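Local coordinates for protein kappa-carrageenase (Pseudoalteromonas carrageenovora, PDB 5OCQ) that hydrolyses kappa-carrageenan from within the chain, cutting beta-1,4 linkages between D-galactose 4-sulfate and 3,6-anhydro-D-galactose as a family GH16 glycoside hydrolase, at residues A118-S123 with N228-Q233. The protein carries 1 engineered substitution. Residues are numbered along the deposited sequence; the frame is centred on the assembly and turned at random.
Sequences AFWMYS and NLTLSQ. With G4S (4-O-sulfo-beta-D-galactopyranose), chain C; 9RN (3,6-anhydro-alpha-D-galactopyranose), chain B.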
loop_
_atom_site.group_PDB
_atom_site.type_symbol
_atom_site.label_atom_id
_atom_site.label_comp_id
_atom_site.label_asym_id
_atom_site.label_seq_id
_atom_site.Cartn_x
_atom_site.Cartn_y
_atom_site.Cartn_z
ATOM N N ALA A 118 3.545 3.120 -2.589
ATOM C CA ALA A 118 3.261 1.872 -1.859
ATOM C C ALA A 118 2.543 0.872 -2.698
ATOM O O ALA A 118 1.754 1.190 -3.618
ATOM C CB ALA A 118 2.381 2.226 -0.741
ATOM N N PHE A 119 2.758 -0.421 -2.363
ATOM C CA PHE A 119 2.080 -1.533 -3.038
ATOM C C PHE A 119 1.619 -2.412 -1.885
ATOM O O PHE A 119 2.437 -2.740 -1.002
ATOM C CB PHE A 119 3.077 -2.287 -3.968
ATOM C CG PHE A 119 2.584 -3.575 -4.600
ATOM C CD1 PHE A 119 1.255 -3.704 -5.125
ATOM C CD2 PHE A 119 3.472 -4.637 -4.835
ATOM C CE1 PHE A 119 0.903 -4.860 -5.759
ATOM C CE2 PHE A 119 3.068 -5.826 -5.430
ATOM C CZ PHE A 119 1.780 -5.947 -5.931
ATOM N N TRP A 120 0.327 -2.611 -1.737
ATOM C CA TRP A 120 -0.283 -3.096 -0.495
ATOM C C TRP A 120 -1.664 -3.663 -0.760
ATOM O O TRP A 120 -2.136 -3.602 -1.921
ATOM C CB TRP A 120 -0.320 -2.055 0.616
ATOM C CG TRP A 120 -1.088 -0.791 0.267
ATOM C CD1 TRP A 120 -0.777 0.090 -0.729
ATOM C CD2 TRP A 120 -2.236 -0.261 0.942
ATOM N NE1 TRP A 120 -1.679 1.171 -0.733
ATOM C CE2 TRP A 120 -2.601 0.955 0.259
ATOM C CE3 TRP A 120 -3.030 -0.685 2.014
ATOM C CZ2 TRP A 120 -3.686 1.734 0.698
ATOM C CZ3 TRP A 120 -4.056 0.108 2.463
ATOM C CH2 TRP A 120 -4.397 1.280 1.778
ATOM N N MET A 121 -2.240 -4.324 0.242
ATOM C CA MET A 121 -3.596 -4.892 0.066
ATOM C C MET A 121 -4.314 -4.764 1.416
ATOM O O MET A 121 -3.680 -4.877 2.492
ATOM C CB MET A 121 -3.585 -6.337 -0.464
ATOM C CG MET A 121 -2.935 -7.307 0.479
ATOM S SD MET A 121 -2.669 -8.940 -0.292
ATOM C CE MET A 121 -1.114 -8.617 -1.047
ATOM N N TYR A 122 -5.643 -4.536 1.383
ATOM C CA TYR A 122 -6.401 -4.294 2.639
ATOM C C TYR A 122 -7.812 -4.713 2.528
ATOM O O TYR A 122 -8.408 -4.644 1.453
ATOM C CB TYR A 122 -6.264 -2.854 3.095
ATOM C CG TYR A 122 -6.998 -1.804 2.257
ATOM C CD1 TYR A 122 -6.650 -1.515 0.930
ATOM C CD2 TYR A 122 -8.089 -1.094 2.773
ATOM C CE1 TYR A 122 -7.309 -0.510 0.240
ATOM C CE2 TYR A 122 -8.765 -0.055 2.029
ATOM C CZ TYR A 122 -8.373 0.205 0.760
ATOM O OH TYR A 122 -9.032 1.222 0.088
ATOM N N SER A 123 -8.436 -5.033 3.670
ATOM C CA SER A 123 -9.833 -5.403 3.700
ATOM C C SER A 123 -10.737 -4.309 4.198
ATOM O O SER A 123 -10.275 -3.266 4.591
ATOM C CB SER A 123 -10.012 -6.654 4.663
ATOM O OG SER A 123 -9.846 -6.208 6.013
ATOM N N ASN A 228 -8.322 -6.094 -1.079
ATOM C CA ASN A 228 -8.169 -5.442 -2.395
ATOM C C ASN A 228 -6.735 -5.020 -2.603
ATOM O O ASN A 228 -6.130 -4.445 -1.705
ATOM C CB ASN A 228 -8.992 -4.139 -2.436
ATOM C CG ASN A 228 -10.461 -4.368 -2.200
ATOM O OD1 ASN A 228 -10.870 -4.492 -1.066
ATOM N ND2 ASN A 228 -11.302 -4.365 -3.249
ATOM N N LEU A 229 -6.162 -5.329 -3.790
ATOM C CA LEU A 229 -4.773 -5.060 -4.080
ATOM C C LEU A 229 -4.591 -3.647 -4.605
ATOM O O LEU A 229 -5.333 -3.261 -5.533
ATOM C CB LEU A 229 -4.340 -6.050 -5.185
ATOM C CG LEU A 229 -2.847 -6.056 -5.487
ATOM C CD1 LEU A 229 -1.980 -6.394 -4.229
ATOM C CD2 LEU A 229 -2.518 -6.969 -6.659
ATOM N N THR A 230 -3.629 -2.898 -4.064
ATOM C CA THR A 230 -3.609 -1.455 -4.227
ATOM C C THR A 230 -2.203 -0.978 -4.588
ATOM O O THR A 230 -1.200 -1.345 -3.925
ATOM C CB THR A 230 -4.154 -0.804 -2.913
ATOM O OG1 THR A 230 -5.442 -1.336 -2.617
ATOM C CG2 THR A 230 -4.312 0.748 -3.008
ATOM N N LEU A 231 -2.148 0.011 -5.475
ATOM C CA LEU A 231 -0.948 0.795 -5.749
ATOM C C LEU A 231 -1.318 2.256 -5.462
ATOM O O LEU A 231 -2.387 2.735 -5.908
ATOM C CB LEU A 231 -0.533 0.712 -7.252
ATOM C CG LEU A 231 0.015 -0.663 -7.672
ATOM C CD1 LEU A 231 -0.236 -0.923 -9.199
ATOM C CD2 LEU A 231 1.460 -0.833 -7.310
ATOM N N SER A 232 -0.503 2.982 -4.701
ATOM C CA SER A 232 -0.893 4.352 -4.375
ATOM C C SER A 232 0.340 5.178 -3.951
ATOM O O SER A 232 1.373 4.572 -3.614
ATOM C CB SER A 232 -1.926 4.299 -3.223
ATOM O OG SER A 232 -1.357 3.828 -1.978
ATOM N N GLN A 233 0.197 6.522 -3.913
ATOM C CA GLN A 233 1.303 7.396 -3.467
ATOM C C GLN A 233 0.736 8.254 -2.338
ATOM O O GLN A 233 -0.228 9.027 -2.563
ATOM C CB GLN A 233 1.943 8.200 -4.646
ATOM C CG GLN A 233 3.169 8.988 -4.140
ATOM C CD GLN A 233 3.983 9.384 -5.321
ATOM O OE1 GLN A 233 4.745 8.586 -5.862
ATOM N NE2 GLN A 233 3.723 10.541 -5.824
HETATM C C1 G4S C . -0.229 1.541 6.177
HETATM C C2 G4S C . -1.558 2.230 6.454
HETATM C C3 G4S C . -2.502 2.281 5.233
HETATM C C4 G4S C . -1.679 2.766 4.021
HETATM C C5 G4S C . -0.456 1.849 3.815
HETATM C C6 G4S C . 0.341 2.058 2.559
HETATM O O1 G4S C . 0.688 1.922 7.244
HETATM O O2 G4S C . -2.288 1.465 7.484
HETATM O O4 G4S C . -1.174 4.061 4.409
HETATM O O5 G4S C . 0.420 2.029 4.962
HETATM O O6 G4S C . 1.179 3.227 2.636
HETATM S S G4S C . -1.626 5.501 3.707
HETATM O O7 G4S C . -2.126 5.208 2.337
HETATM O O8 G4S C . -2.689 6.052 4.633
HETATM O O9 G4S C . -0.346 6.234 3.656
HETATM C C2 9RN B . -5.785 3.911 5.117
HETATM C C4 9RN B . -7.242 3.206 7.009
HETATM C C5 9RN B . -6.610 1.849 6.844
HETATM C C6 9RN B . -7.386 1.335 5.652
HETATM O O5 9RN B . -5.198 2.047 6.533
HETATM O O3 9RN B . -7.669 2.494 4.872
HETATM C C3 9RN B . -7.207 3.650 5.558
HETATM O O2 9RN B . -5.296 5.134 5.795
HETATM C C1 9RN B . -4.876 2.725 5.334
HETATM O O1 9RN B . -3.549 3.161 5.533
HETATM O O HOH W 1 -10.549 -2.642 1.009
#
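With chi1 at 59°, W120 tucks CG between its backbone N and carbonyl carbon, laying the indole alongside T230 and S232; S232 sets OG likewise (chi1 67°), where it takes the indole N-H. That bond, W120 NE1 to S232 OG, is 3.0 Å long and leaves the ring plane by 15°. T230 CB sits over one face of the indole, 4.0 Å from the centroid of its five-membered ring, a CH-pi contact. The opposite face carries the sulfated galactose, with W120 CH2 3.8 Å from G4S C4: T230 backs a sugar-binding platform. Y122 presents its ring edge to T230 OG1, has W120 CH2 over one face, and sends its hydroxyl to E38. Water 1 donates to Y122 O and N228 OD1. Across the sheet F119 lies obliquely against two leucines, F119 CE1 3.6 Å from L229 CD1 and F119 CD1 3.6 Å from L231 CD2. Six backbone hydrogen bonds tie the antiparallel strands. In this GH16 catalytic domain, a beta jelly roll, strand 115-122 runs between 227-235 and 135-141, whose E139 (the nucleophile) and D141 touch W120; strand 77-97 flanks 227-235, its S93 O taking N228 ND2, and V267 of strand 260-272 packs against F119 and L229.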